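Local coordinates for protein 5'-methylthioadenosine nucleosidase / s-adenosylhomocysteine nucleosidase (Brucella melitensis bv. 1, PDB 4PR3) that is a nucleosidase of the phosphorylase superfamily, a two-chain alpha/beta protein that holds adenine in a pocket beside its central mixed sheet, at residues Tyr35-Asp40 with Lys49-Leu54; Gly44-Lys49 with Ile210-Ala215; Leu83-Gly88 with Pro183-Arg188; Ala144-Gly149 with Met168-Cys173. All blocks are in the same frame, centred on the assembly; numbering follows the deposited sequence.

In the fold
Contacts 1, 3 and 4 are buried and reach the same mixed sheet; contact 2 lies nearer the surface, its centre about 16 Å from that of the chain. Contact 3, centred only about 4 Å from that point, is a parallel strand pair with leucine-rich packing. Contact 1 pairs strand 31-37, a neighbour of strand 83-91, with strand 54-55 and relies on a ring stack. Helix 45-50 joins contacts 1 and 2; in contact 2, D211 of helix 207-226 takes N-H groups at its start. Contact 4 sets a strand end against helix 170-180, with hydroxyls bonded to D167 of the adenine pocket and M168 against adenine; R188 of contact 3 bonds weakly to T170 of contact 4.

Contact 1 of 4, residues Tyr35-Asp40 with Lys49-Leu54; sequences YVMAAD and KLFTPL
Y35 and F51 lie flat on each other in an offset stack, with ring centroids 3.9 Å apart and planes only 3° from parallel. Along Y35, CB comes first: it stands over the face of the F51 ring, 3.5 Å from F51 CD1, in a CH-pi contact. CG follows over the middle of the same ring. The two flanks of the tyrosine then part company, CD1 lying above F51 CG and CB while CD2 sits 3.6 Å from F51 CE2. CE1 meets F51 CB and CD2, CE2 continues over F51 CE2 and CD2, and CZ reaches F51 CD2. OH passes beyond the phenylalanine to a weak hydrogen bond with E222. F51 reaches this position because its CG is turned between its own backbone N and carbonyl carbon (chi1 56°). Selenomethionine M37 closes in at the rim of the F51 ring, its SE near CE1, and its CG rests 3.7 Å from P53 CB.

Beside the stack the backbones pair as parallel strands, V36 opposite L54. L54 N donates to Y35 O (2.9 Å), and M37 N donates to L54 O (3.0 Å) in a nearly straight bond of 170°. A water takes the N-H of Y35 and lies 3.1 Å from T52 O, spanning the gap where the chains diverge.

The two segments belong to a beta-alpha-beta unit of strand 31-37, helix 45-50 and strand 54-55. V218 of helix 207-226 packs on both stacked rings, while I85 and L87 of strand 83-91, another neighbour of strand 31-37, touch Y35 and F51 respectively.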
loop_
_atom_site.group_PDB
_atom_site.type_symbol
_atom_site.label_atom_id
_atom_site.label_comp_id
_atom_site.label_asym_id
_atom_site.label_seq_id
_atom_site.Cartn_x
_atom_site.Cartn_y
_atom_site.Cartn_z
ATOM N N TYR A 35 -5.277 18.437 -0.608
ATOM C CA TYR A 35 -5.616 17.807 0.661
ATOM C C TYR A 35 -6.193 16.418 0.435
ATOM O O TYR A 35 -7.095 16.238 -0.385
ATOM C CB TYR A 35 -6.614 18.664 1.439
ATOM C CG TYR A 35 -6.068 20.007 1.855
ATOM C CD1 TYR A 35 -6.075 21.083 0.976
ATOM C CD2 TYR A 35 -5.544 20.202 3.126
ATOM C CE1 TYR A 35 -5.575 22.315 1.351
ATOM C CE2 TYR A 35 -5.045 21.432 3.511
ATOM C CZ TYR A 35 -5.062 22.485 2.619
ATOM O OH TYR A 35 -4.563 23.712 2.993
ATOM N N VAL A 36 -5.666 15.434 1.156
ATOM C CA VAL A 36 -6.172 14.075 1.053
ATOM C C VAL A 36 -6.662 13.566 2.405
ATOM O O VAL A 36 -6.066 13.845 3.444
ATOM C CB VAL A 36 -5.123 13.110 0.448
ATOM C CG1 VAL A 36 -4.582 13.671 -0.858
ATOM C CG2 VAL A 36 -3.991 12.853 1.421
HETATM N N MSE A 37 -7.779 12.847 2.390
HETATM C CA MSE A 37 -8.324 12.256 3.607
HETATM C C MSE A 37 -8.789 10.830 3.348
HETATM O O MSE A 37 -9.114 10.473 2.219
HETATM C CB MSE A 37 -9.475 13.101 4.156
HETATM C CG MSE A 37 -9.100 14.550 4.408
HETATM SE SE MSE A 37 -10.321 15.489 5.596
HETATM C CE MSE A 37 -9.919 14.556 7.256
ATOM N N ALA A 38 -8.816 10.018 4.399
ATOM C CA ALA A 38 -9.203 8.620 4.269
ATOM C C ALA A 38 -10.710 8.460 4.109
ATOM O O ALA A 38 -11.188 8.043 3.055
ATOM C CB ALA A 38 -8.711 7.822 5.464
ATOM N N ALA A 39 -11.453 8.797 5.159
ATOM C CA ALA A 39 -12.899 8.589 5.175
ATOM C C ALA A 39 -13.659 9.895 5.400
ATOM O O ALA A 39 -13.139 10.829 6.008
ATOM C CB ALA A 39 -13.273 7.562 6.237
ATOM N N ASP A 40 -14.891 9.950 4.898
ATOM C CA ASP A 40 -15.720 11.152 4.992
ATOM C C ASP A 40 -16.139 11.490 6.424
ATOM O O ASP A 40 -16.640 12.582 6.690
ATOM C CB ASP A 40 -16.961 11.021 4.103
ATOM C CG ASP A 40 -16.704 11.457 2.671
ATOM O OD1 ASP A 40 -16.195 10.636 1.877
ATOM O OD2 ASP A 40 -17.014 12.622 2.338
ATOM N N LYS A 49 -15.119 24.434 5.054
ATOM C CA LYS A 49 -14.930 25.833 4.694
ATOM C C LYS A 49 -13.583 26.059 4.007
ATOM O O LYS A 49 -13.468 26.895 3.113
ATOM C CB LYS A 49 -15.067 26.737 5.925
ATOM C CG LYS A 49 -16.504 26.897 6.416
ATOM C CD LYS A 49 -16.626 27.926 7.540
ATOM C CE LYS A 49 -16.103 27.383 8.865
ATOM N NZ LYS A 49 -16.309 28.337 9.998
ATOM N N LEU A 50 -12.571 25.304 4.425
ATOM C CA LEU A 50 -11.206 25.493 3.932
ATOM C C LEU A 50 -10.890 24.849 2.578
ATOM O O LEU A 50 -10.224 25.460 1.745
ATOM C CB LEU A 50 -10.197 25.030 4.985
ATOM C CG LEU A 50 -10.307 25.745 6.333
ATOM C CD1 LEU A 50 -9.402 25.099 7.363
ATOM C CD2 LEU A 50 -9.981 27.219 6.182
ATOM N N PHE A 51 -11.355 23.621 2.355
ATOM C CA PHE A 51 -10.997 22.903 1.131
ATOM C C PHE A 51 -11.933 21.749 0.783
ATOM O O PHE A 51 -12.840 21.412 1.546
ATOM C CB PHE A 51 -9.574 22.350 1.254
ATOM C CG PHE A 51 -9.371 21.461 2.449
ATOM C CD1 PHE A 51 -9.700 20.116 2.397
ATOM C CD2 PHE A 51 -8.854 21.971 3.628
ATOM C CE1 PHE A 51 -9.522 19.299 3.501
ATOM C CE2 PHE A 51 -8.674 21.161 4.733
ATOM C CZ PHE A 51 -9.006 19.822 4.670
ATOM N N THR A 52 -11.682 21.140 -0.375
ATOM C CA THR A 52 -12.348 19.905 -0.778
ATOM C C THR A 52 -11.312 18.794 -0.924
ATOM O O THR A 52 -10.483 18.826 -1.835
ATOM C CB THR A 52 -13.104 20.063 -2.111
ATOM O OG1 THR A 52 -13.986 21.189 -2.038
ATOM C CG2 THR A 52 -13.911 18.808 -2.415
ATOM N N PRO A 53 -11.347 17.811 -0.014
ATOM C CA PRO A 53 -10.364 16.723 0.022
ATOM C C PRO A 53 -10.584 15.644 -1.034
ATOM O O PRO A 53 -11.718 15.320 -1.380
ATOM C CB PRO A 53 -10.570 16.125 1.414
ATOM C CG PRO A 53 -12.007 16.368 1.703
ATOM C CD PRO A 53 -12.336 17.695 1.071
ATOM N N LEU A 54 -9.481 15.094 -1.531
ATOM C CA LEU A 54 -9.503 13.865 -2.304
ATOM C C LEU A 54 -9.681 12.716 -1.313
ATOM O O LEU A 54 -8.930 12.607 -0.341
ATOM C CB LEU A 54 -8.175 13.696 -3.037
ATOM C CG LEU A 54 -8.156 13.087 -4.439
ATOM C CD1 LEU A 54 -6.805 12.438 -4.695
ATOM C CD2 LEU A 54 -9.292 12.093 -4.655
HETATM O O HOH W 1 -7.402 19.341 -1.739
#

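Contact 2 of 4, residues Gly44-Lys49 with Ile210-Ala215; sequences GRHLAK and IDEKLA
D211 reaches from helix 207-226 into the first turn of helix 45-50, both carboxylate oxygens taking backbone N-H groups. OD2 accepts from H46 N (3.1 Å) through its syn lone pair and from H46 ND1 (3.0 Å), a His-carboxylate hydrogen bond nearly in line with its own C-O bond and close to the imidazole plane. OD1 accepts from L47 N (3.1 Å), with a weak further bond from G44 N. The D211 carboxylate is carried across to the neighbouring helix by a chi1 of 159°, with CG opposite N. Amides at a helix start would be expected to favour its negative charge.

Around this polar centre, E212 covers one face of the H46 ring, its CB 4.1 Å from the ring centroid, and runs alongside the histidine in the same direction. A215 CB backs H46 CB at 3.7 Å. L47 slides past D211 the opposite way, sending CD2 against A215 and CD1 to L214 CD2 (4.2 Å).

Farther out, R45 is tied weakly to H208. The axes of helices 45-49 and 210-215 approach to 8.0 Å and are inclined at 30°, running broadly the same way; L214 also packs on V100 of strand 100-108.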
loop_
_atom_site.group_PDB
_atom_site.type_symbol
_atom_site.label_atom_id
_atom_site.label_comp_id
_atom_site.label_asym_id
_atom_site.label_seq_id
_atom_site.Cartn_x
_atom_site.Cartn_y
_atom_site.Cartn_z
ATOM N N GLY A 44 -15.424 17.448 8.471
ATOM C CA GLY A 44 -16.527 18.140 9.115
ATOM C C GLY A 44 -16.871 19.494 8.527
ATOM O O GLY A 44 -16.498 19.807 7.398
ATOM N N ARG A 45 -17.578 20.303 9.313
ATOM C CA ARG A 45 -18.061 21.610 8.872
ATOM C C ARG A 45 -16.945 22.643 8.717
ATOM O O ARG A 45 -16.909 23.385 7.734
ATOM C CB ARG A 45 -19.119 22.140 9.844
ATOM C CG ARG A 45 -20.298 21.204 10.062
ATOM C CD ARG A 45 -21.355 21.826 10.970
ATOM N NE ARG A 45 -20.881 22.016 12.340
ATOM C CZ ARG A 45 -20.427 23.168 12.825
ATOM N NH1 ARG A 45 -20.381 24.245 12.052
ATOM N NH2 ARG A 45 -20.019 23.243 14.085
ATOM N N HIS A 46 -16.044 22.694 9.695
ATOM C CA HIS A 46 -14.960 23.673 9.688
ATOM C C HIS A 46 -13.939 23.412 8.579
ATOM O O HIS A 46 -13.439 24.347 7.955
ATOM C CB HIS A 46 -14.257 23.710 11.045
ATOM C CG HIS A 46 -15.119 24.214 12.159
ATOM N ND1 HIS A 46 -16.017 23.411 12.830
ATOM C CD2 HIS A 46 -15.218 25.441 12.725
ATOM C CE1 HIS A 46 -16.631 24.120 13.760
ATOM N NE2 HIS A 46 -16.164 25.356 13.717
ATOM N N LEU A 47 -13.630 22.141 8.340
ATOM C CA LEU A 47 -12.719 21.775 7.261
ATOM C C LEU A 47 -13.371 22.008 5.904
ATOM O O LEU A 47 -12.693 22.318 4.924
ATOM C CB LEU A 47 -12.277 20.314 7.393
ATOM C CG LEU A 47 -11.211 20.013 8.449
ATOM C CD1 LEU A 47 -10.980 18.514 8.575
ATOM C CD2 LEU A 47 -9.914 20.728 8.108
ATOM N N ALA A 48 -14.692 21.864 5.859
ATOM C CA ALA A 48 -15.446 22.066 4.628
ATOM C C ALA A 48 -15.322 23.502 4.127
ATOM O O ALA A 48 -15.407 23.760 2.925
ATOM C CB ALA A 48 -16.908 21.697 4.832
ATOM N N LYS A 49 -15.119 24.434 5.054
ATOM C CA LYS A 49 -14.930 25.833 4.694
ATOM C C LYS A 49 -13.583 26.059 4.007
ATOM O O LYS A 49 -13.468 26.895 3.113
ATOM C CB LYS A 49 -15.067 26.737 5.925
ATOM C CG LYS A 49 -16.504 26.897 6.416
ATOM C CD LYS A 49 -16.626 27.926 7.540
ATOM C CE LYS A 49 -16.103 27.383 8.865
ATOM N NZ LYS A 49 -16.309 28.337 9.998
ATOM N N ILE A 210 -12.180 17.487 16.866
ATOM C CA ILE A 210 -11.058 17.181 15.986
ATOM C C ILE A 210 -11.127 18.013 14.709
ATOM O O ILE A 210 -10.120 18.569 14.271
ATOM C CB ILE A 210 -11.015 15.680 15.621
ATOM C CG1 ILE A 210 -10.928 14.824 16.885
ATOM C CG2 ILE A 210 -9.842 15.378 14.701
ATOM C CD1 ILE A 210 -9.634 14.996 17.655
ATOM N N ASP A 211 -12.321 18.107 14.129
ATOM C CA ASP A 211 -12.540 18.874 12.902
ATOM C C ASP A 211 -12.241 20.365 13.072
ATOM O O ASP A 211 -11.717 21.005 12.162
ATOM C CB ASP A 211 -13.971 18.671 12.395
ATOM C CG ASP A 211 -14.429 19.782 11.462
ATOM O OD1 ASP A 211 -14.013 19.787 10.284
ATOM O OD2 ASP A 211 -15.216 20.646 11.906
ATOM N N GLU A 212 -12.569 20.913 14.237
ATOM C CA GLU A 212 -12.338 22.331 14.499
ATOM C C GLU A 212 -10.859 22.632 14.754
ATOM O O GLU A 212 -10.329 23.639 14.283
ATOM C CB GLU A 212 -13.191 22.807 15.676
ATOM C CG GLU A 212 -13.010 24.280 16.016
ATOM C CD GLU A 212 -13.890 24.730 17.167
ATOM O OE1 GLU A 212 -14.931 24.080 17.411
ATOM O OE2 GLU A 212 -13.541 25.730 17.830
ATOM N N LYS A 213 -10.195 21.757 15.499
ATOM C CA LYS A 213 -8.777 21.937 15.792
ATOM C C LYS A 213 -7.914 21.660 14.565
ATOM O O LYS A 213 -6.857 22.261 14.390
ATOM C CB LYS A 213 -8.352 21.051 16.963
ATOM C CG LYS A 213 -8.906 21.505 18.306
ATOM C CD LYS A 213 -8.526 20.540 19.414
ATOM C CE LYS A 213 -8.997 21.034 20.774
ATOM N NZ LYS A 213 -8.274 22.261 21.213
ATOM N N LEU A 214 -8.377 20.750 13.715
ATOM C CA LEU A 214 -7.685 20.433 12.472
ATOM C C LEU A 214 -7.781 21.603 11.496
ATOM O O LEU A 214 -6.847 21.876 10.739
ATOM C CB LEU A 214 -8.286 19.175 11.845
ATOM C CG LEU A 214 -7.343 18.052 11.418
ATOM C CD1 LEU A 214 -6.280 17.814 12.465
ATOM C CD2 LEU A 214 -8.138 16.777 11.177
ATOM N N ALA A 215 -8.918 22.291 11.514
ATOM C CA ALA A 215 -9.117 23.447 10.653
ATOM C C ALA A 215 -8.213 24.594 11.102
ATOM O O ALA A 215 -7.686 25.345 10.280
ATOM C CB ALA A 215 -10.577 23.870 10.659
#

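Contact 3 of 4, residues Leu83-Gly88 with Pro183-Arg188; sequences LVISLG and PLLGLR
L184 fills a hollow on the neighbouring strand: its CD1 drops between V84 CG1 (4.0 Å) and S86 CB (3.9 Å), above V84 O. The next position in the face formed by V84, S86, L184 and R188 is G186, which adds no bulk opposite S86. Its CA instead approaches S86 O. The face ends in a second fit, the flat guanidinium of R188 lying over the peptide between L87 and G88. A bend in the arginine chain (chi2 -70°) folds it back over the glycine, bringing NH1 within 3.3 Å of G88 CA. NH2 donates to S86 OG (3.2 Å) almost in the guanidinium plane and has weak links to T170 and D167, and NH1 bonds to S89 O. A water joins R188 NE to S86 O, so several bonds fix how the group is turned.

On the reverse face the bumps are aliphatic. L83 CD1 leans across to L185 CB (3.9 Å) and P183 O. I85 and L185 lie side by side pointing the same way, CG2 against CD2, and L87 CB meets L187 CB (3.9 Å). Between the faces the backbones bond in parallel register, V84 N to P183 O, L185 N to V84 O, S86 N weakly to L185 O, L187 N to S86 O and G88 N to L187 O, with the strand axes 17° apart.

These are central strands of the sheet, sandwiched between helices: C173, L174 and C177 of helix 170-180 cover the S86 and L184 face, and A217, V218 and V221 of helix 207-226 cover the leucines. Strand 31-37 flanks strand 83-91, and strand 100-108 flanks strand 184-192.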
loop_
_atom_site.group_PDB
_atom_site.type_symbol
_atom_site.label_atom_id
_atom_site.label_comp_id
_atom_site.label_asym_id
_atom_site.label_seq_id
_atom_site.Cartn_x
_atom_site.Cartn_y
_atom_site.Cartn_z
ATOM N N LEU A 83 2.381 20.911 -2.835
ATOM C CA LEU A 83 2.345 20.256 -1.536
ATOM C C LEU A 83 1.120 19.361 -1.399
ATOM O O LEU A 83 0.007 19.763 -1.743
ATOM C CB LEU A 83 2.345 21.298 -0.418
ATOM C CG LEU A 83 2.123 20.782 1.006
ATOM C CD1 LEU A 83 3.285 19.906 1.451
ATOM C CD2 LEU A 83 1.914 21.936 1.976
ATOM N N VAL A 84 1.327 18.151 -0.886
ATOM C CA VAL A 84 0.214 17.286 -0.521
ATOM C C VAL A 84 0.075 17.246 0.998
ATOM O O VAL A 84 1.054 17.023 1.712
ATOM C CB VAL A 84 0.394 15.851 -1.056
ATOM C CG1 VAL A 84 -0.694 14.937 -0.510
ATOM C CG2 VAL A 84 0.385 15.844 -2.578
ATOM N N ILE A 85 -1.137 17.479 1.490
ATOM C CA ILE A 85 -1.386 17.417 2.924
ATOM C C ILE A 85 -2.262 16.223 3.287
ATOM O O ILE A 85 -3.450 16.188 2.968
ATOM C CB ILE A 85 -2.059 18.702 3.462
ATOM C CG1 ILE A 85 -1.197 19.933 3.176
ATOM C CG2 ILE A 85 -2.315 18.580 4.953
ATOM C CD1 ILE A 85 -1.587 20.677 1.917
ATOM N N SER A 86 -1.662 15.246 3.957
ATOM C CA SER A 86 -2.411 14.130 4.513
ATOM C C SER A 86 -2.894 14.502 5.908
ATOM O O SER A 86 -2.094 14.827 6.784
ATOM C CB SER A 86 -1.533 12.879 4.577
ATOM O OG SER A 86 -2.117 11.878 5.388
ATOM N N LEU A 87 -4.203 14.465 6.118
ATOM C CA LEU A 87 -4.746 14.798 7.428
ATOM C C LEU A 87 -5.960 13.946 7.784
ATOM O O LEU A 87 -6.672 13.465 6.907
ATOM C CB LEU A 87 -5.078 16.291 7.525
ATOM C CG LEU A 87 -6.381 16.790 6.900
ATOM C CD1 LEU A 87 -6.645 18.212 7.353
ATOM C CD2 LEU A 87 -6.337 16.712 5.380
ATOM N N GLY A 88 -6.187 13.768 9.081
ATOM C CA GLY A 88 -7.249 12.911 9.571
ATOM C C GLY A 88 -7.092 12.706 11.062
ATOM O O GLY A 88 -6.506 13.541 11.750
ATOM N N PRO A 183 6.493 16.949 -2.052
ATOM C CA PRO A 183 6.666 16.872 -0.597
ATOM C C PRO A 183 5.339 16.648 0.132
ATOM O O PRO A 183 4.278 16.988 -0.393
ATOM C CB PRO A 183 7.250 18.242 -0.241
ATOM C CG PRO A 183 6.766 19.145 -1.319
ATOM C CD PRO A 183 6.745 18.308 -2.566
ATOM N N LEU A 184 5.411 16.080 1.333
ATOM C CA LEU A 184 4.221 15.729 2.103
ATOM C C LEU A 184 4.216 16.394 3.482
ATOM O O LEU A 184 5.258 16.521 4.121
ATOM C CB LEU A 184 4.130 14.208 2.263
ATOM C CG LEU A 184 3.031 13.668 3.185
ATOM C CD1 LEU A 184 1.662 13.784 2.536
ATOM C CD2 LEU A 184 3.316 12.237 3.602
ATOM N N LEU A 185 3.036 16.810 3.930
ATOM C CA LEU A 185 2.861 17.358 5.273
ATOM C C LEU A 185 1.676 16.676 5.958
ATOM O O LEU A 185 0.572 16.662 5.420
ATOM C CB LEU A 185 2.643 18.871 5.198
ATOM C CG LEU A 185 2.526 19.698 6.482
ATOM C CD1 LEU A 185 3.028 21.109 6.220
ATOM C CD2 LEU A 185 1.095 19.737 7.009
ATOM N N GLY A 186 1.911 16.077 7.122
ATOM C CA GLY A 186 0.831 15.468 7.884
ATOM C C GLY A 186 0.232 16.303 9.004
ATOM O O GLY A 186 0.916 17.118 9.620
ATOM N N LEU A 187 -1.047 16.062 9.289
ATOM C CA LEU A 187 -1.733 16.643 10.442
ATOM C C LEU A 187 -2.672 15.603 11.044
ATOM O O LEU A 187 -3.482 15.017 10.332
ATOM C CB LEU A 187 -2.532 17.886 10.041
ATOM C CG LEU A 187 -1.779 19.146 9.608
ATOM C CD1 LEU A 187 -2.761 20.224 9.166
ATOM C CD2 LEU A 187 -0.880 19.664 10.724
ATOM N N ARG A 188 -2.573 15.380 12.350
ATOM C CA ARG A 188 -3.383 14.356 13.007
ATOM C C ARG A 188 -3.981 14.828 14.329
ATOM O O ARG A 188 -3.257 15.271 15.221
ATOM C CB ARG A 188 -2.541 13.104 13.259
ATOM C CG ARG A 188 -2.139 12.365 12.005
ATOM C CD ARG A 188 -3.340 11.697 11.372
ATOM N NE ARG A 188 -3.138 11.459 9.949
ATOM C CZ ARG A 188 -4.010 10.830 9.173
ATOM N NH1 ARG A 188 -5.139 10.366 9.690
ATOM N NH2 ARG A 188 -3.751 10.661 7.884
HETATM O O HOH W 2 -0.876 12.707 8.473
#

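Contact 4 of 4, residues Ala144-Gly149 with Met168-Cys173; sequences ASLSTG and METYAC. With ADE (adenine), chain C; PO4 (phosphate ion), chain D.
T148 OG1 accepts the backbone N-H of Y171 in the one hydrogen bond between the segments, 3.0 Å long and fairly straight at 165°. The hydroxyl stands beside the threonine's own backbone N (chi1 -66°), which directs it toward the helix start. There the Y171 amide lies in the first turn, two residues after E169, which is at the N-cap position. T148 OG1 is also bonded to D167 OD1, while D167 OD2 is hydrogen-bonded to T170 OG1 and E169 N; this aspartate of the adenine pocket is thus held by both segments. S147, whose CB points away from the helix, donates through OG to a phosphate ion, probably from the crystallisation liquor, and is bonded to R109.

The carbon contacts are few. T148 CB meets Y171 CB at 3.5 Å, and T148 CG2 lies against the peptide joining M168 to E169. L146 crosses T170 obliquely, its CD2 reaching T170 CB (3.6 Å) and lying 3.4 Å from T170 OG1. A CA-H...O contact adds to these, M168 CA to G149 O at 3.2 Å.

One contact involves the bound adenine: CG of selenomethionine M168 stands 3.5 Å from its N3. M111 of the second subunit packs on the same side chain, and V61 of that subunit on Y171 and A172.

Taken together, a strand end bonded to a helix start gives D167 one N-H and two hydroxyl partners in buried surroundings. That would tend to fix the rotation of its carboxylate, and M168, next in the chain after D167, lies against adenine.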
loop_
_atom_site.group_PDB
_atom_site.type_symbol
_atom_site.label_atom_id
_atom_site.label_comp_id
_atom_site.label_asym_id
_atom_site.label_seq_id
_atom_site.Cartn_x
_atom_site.Cartn_y
_atom_site.Cartn_z
ATOM N N ALA A 144 4.660 15.381 16.427
ATOM C CA ALA A 144 4.608 14.016 16.931
ATOM C C ALA A 144 5.096 13.030 15.879
ATOM O O ALA A 144 4.908 13.241 14.683
ATOM C CB ALA A 144 3.195 13.665 17.364
ATOM N N SER A 145 5.730 11.956 16.334
ATOM C CA SER A 145 6.128 10.870 15.452
ATOM C C SER A 145 4.916 9.981 15.180
ATOM O O SER A 145 4.047 9.824 16.039
ATOM C CB SER A 145 7.251 10.056 16.088
ATOM O OG SER A 145 6.877 9.611 17.381
ATOM N N LEU A 146 4.858 9.405 13.986
ATOM C CA LEU A 146 3.679 8.656 13.572
ATOM C C LEU A 146 4.019 7.254 13.083
ATOM O O LEU A 146 5.077 7.024 12.497
ATOM C CB LEU A 146 2.921 9.426 12.487
ATOM C CG LEU A 146 1.630 8.830 11.924
ATOM C CD1 LEU A 146 0.600 8.614 13.021
ATOM C CD2 LEU A 146 1.072 9.733 10.843
ATOM N N SER A 147 3.110 6.320 13.344
ATOM C CA SER A 147 3.222 4.956 12.846
ATOM C C SER A 147 2.017 4.633 11.962
ATOM O O SER A 147 0.877 4.915 12.330
ATOM C CB SER A 147 3.294 3.972 14.014
ATOM O OG SER A 147 3.414 2.638 13.560
ATOM N N THR A 148 2.273 4.052 10.794
ATOM C CA THR A 148 1.201 3.667 9.877
ATOM C C THR A 148 1.104 2.150 9.749
ATOM O O THR A 148 2.120 1.468 9.612
ATOM C CB THR A 148 1.399 4.289 8.473
ATOM O OG1 THR A 148 1.271 5.716 8.547
ATOM C CG2 THR A 148 0.374 3.748 7.482
ATOM N N GLY A 149 -0.120 1.629 9.802
ATOM C CA GLY A 149 -0.365 0.207 9.635
ATOM C C GLY A 149 -1.811 -0.077 9.266
ATOM O O GLY A 149 -2.667 0.797 9.377
HETATM N N MSE A 168 -3.599 4.785 9.815
HETATM C CA MSE A 168 -3.630 3.773 8.764
HETATM C C MSE A 168 -3.178 4.172 7.355
HETATM O O MSE A 168 -3.227 3.355 6.439
HETATM C CB MSE A 168 -4.996 3.107 8.752
HETATM C CG MSE A 168 -5.327 2.547 10.115
HETATM SE SE MSE A 168 -7.155 1.986 10.265
HETATM C CE MSE A 168 -7.156 0.673 8.819
ATOM N N GLU A 169 -2.752 5.419 7.181
ATOM C CA GLU A 169 -2.602 6.003 5.844
ATOM C C GLU A 169 -1.238 6.615 5.528
ATOM O O GLU A 169 -0.614 6.269 4.529
ATOM C CB GLU A 169 -3.714 7.014 5.543
ATOM C CG GLU A 169 -5.045 6.376 5.177
ATOM C CD GLU A 169 -5.862 5.991 6.395
ATOM O OE1 GLU A 169 -5.895 6.785 7.366
ATOM O OE2 GLU A 169 -6.469 4.898 6.382
ATOM N N THR A 170 -0.824 7.565 6.358
ATOM C CA THR A 170 0.240 8.519 6.042
ATOM C C THR A 170 1.502 7.962 5.377
ATOM O O THR A 170 1.961 8.526 4.386
ATOM C CB THR A 170 0.644 9.300 7.305
ATOM O OG1 THR A 170 -0.518 9.924 7.862
ATOM C CG2 THR A 170 1.683 10.363 6.982
ATOM N N TYR A 171 2.060 6.870 5.892
ATOM C CA TYR A 171 3.269 6.308 5.285
ATOM C C TYR A 171 3.037 5.906 3.828
ATOM O O TYR A 171 3.929 6.025 2.991
ATOM C CB TYR A 171 3.806 5.115 6.082
ATOM C CG TYR A 171 5.013 4.465 5.441
ATOM C CD1 TYR A 171 6.300 4.899 5.738
ATOM C CD2 TYR A 171 4.865 3.423 4.533
ATOM C CE1 TYR A 171 7.403 4.313 5.146
ATOM C CE2 TYR A 171 5.957 2.836 3.938
ATOM C CZ TYR A 171 7.223 3.282 4.246
ATOM O OH TYR A 171 8.310 2.690 3.648
ATOM N N ALA A 172 1.839 5.418 3.533
ATOM C CA ALA A 172 1.492 5.059 2.167
ATOM C C ALA A 172 1.413 6.306 1.288
ATOM O O ALA A 172 1.764 6.268 0.107
ATOM C CB ALA A 172 0.184 4.295 2.138
ATOM N N CYS A 173 0.951 7.410 1.870
ATOM C CA CYS A 173 0.893 8.681 1.158
ATOM C C CYS A 173 2.295 9.166 0.831
ATOM O O CYS A 173 2.550 9.669 -0.264
ATOM C CB CYS A 173 0.172 9.739 1.993
ATOM S SG CYS A 173 -1.573 9.396 2.296
HETATM N N9 ADE C . -6.963 6.317 13.465
HETATM C C8 ADE C . -7.644 6.788 14.553
HETATM N N7 ADE C . -7.517 6.037 15.620
HETATM C C5 ADE C . -6.696 5.002 15.203
HETATM C C6 ADE C . -6.184 3.870 15.868
HETATM N N6 ADE C . -6.439 3.588 17.149
HETATM N N1 ADE C . -5.396 3.033 15.162
HETATM C C2 ADE C . -5.142 3.314 13.878
HETATM N N3 ADE C . -5.567 4.343 13.147
HETATM C C4 ADE C . -6.348 5.157 13.877
HETATM P P PO4 D . 6.801 1.771 15.283
HETATM O O1 PO4 D . 7.143 1.393 13.859
HETATM O O2 PO4 D . 5.337 1.495 15.519
HETATM O O3 PO4 D . 7.627 0.947 16.245
HETATM O O4 PO4 D . 7.079 3.243 15.496
#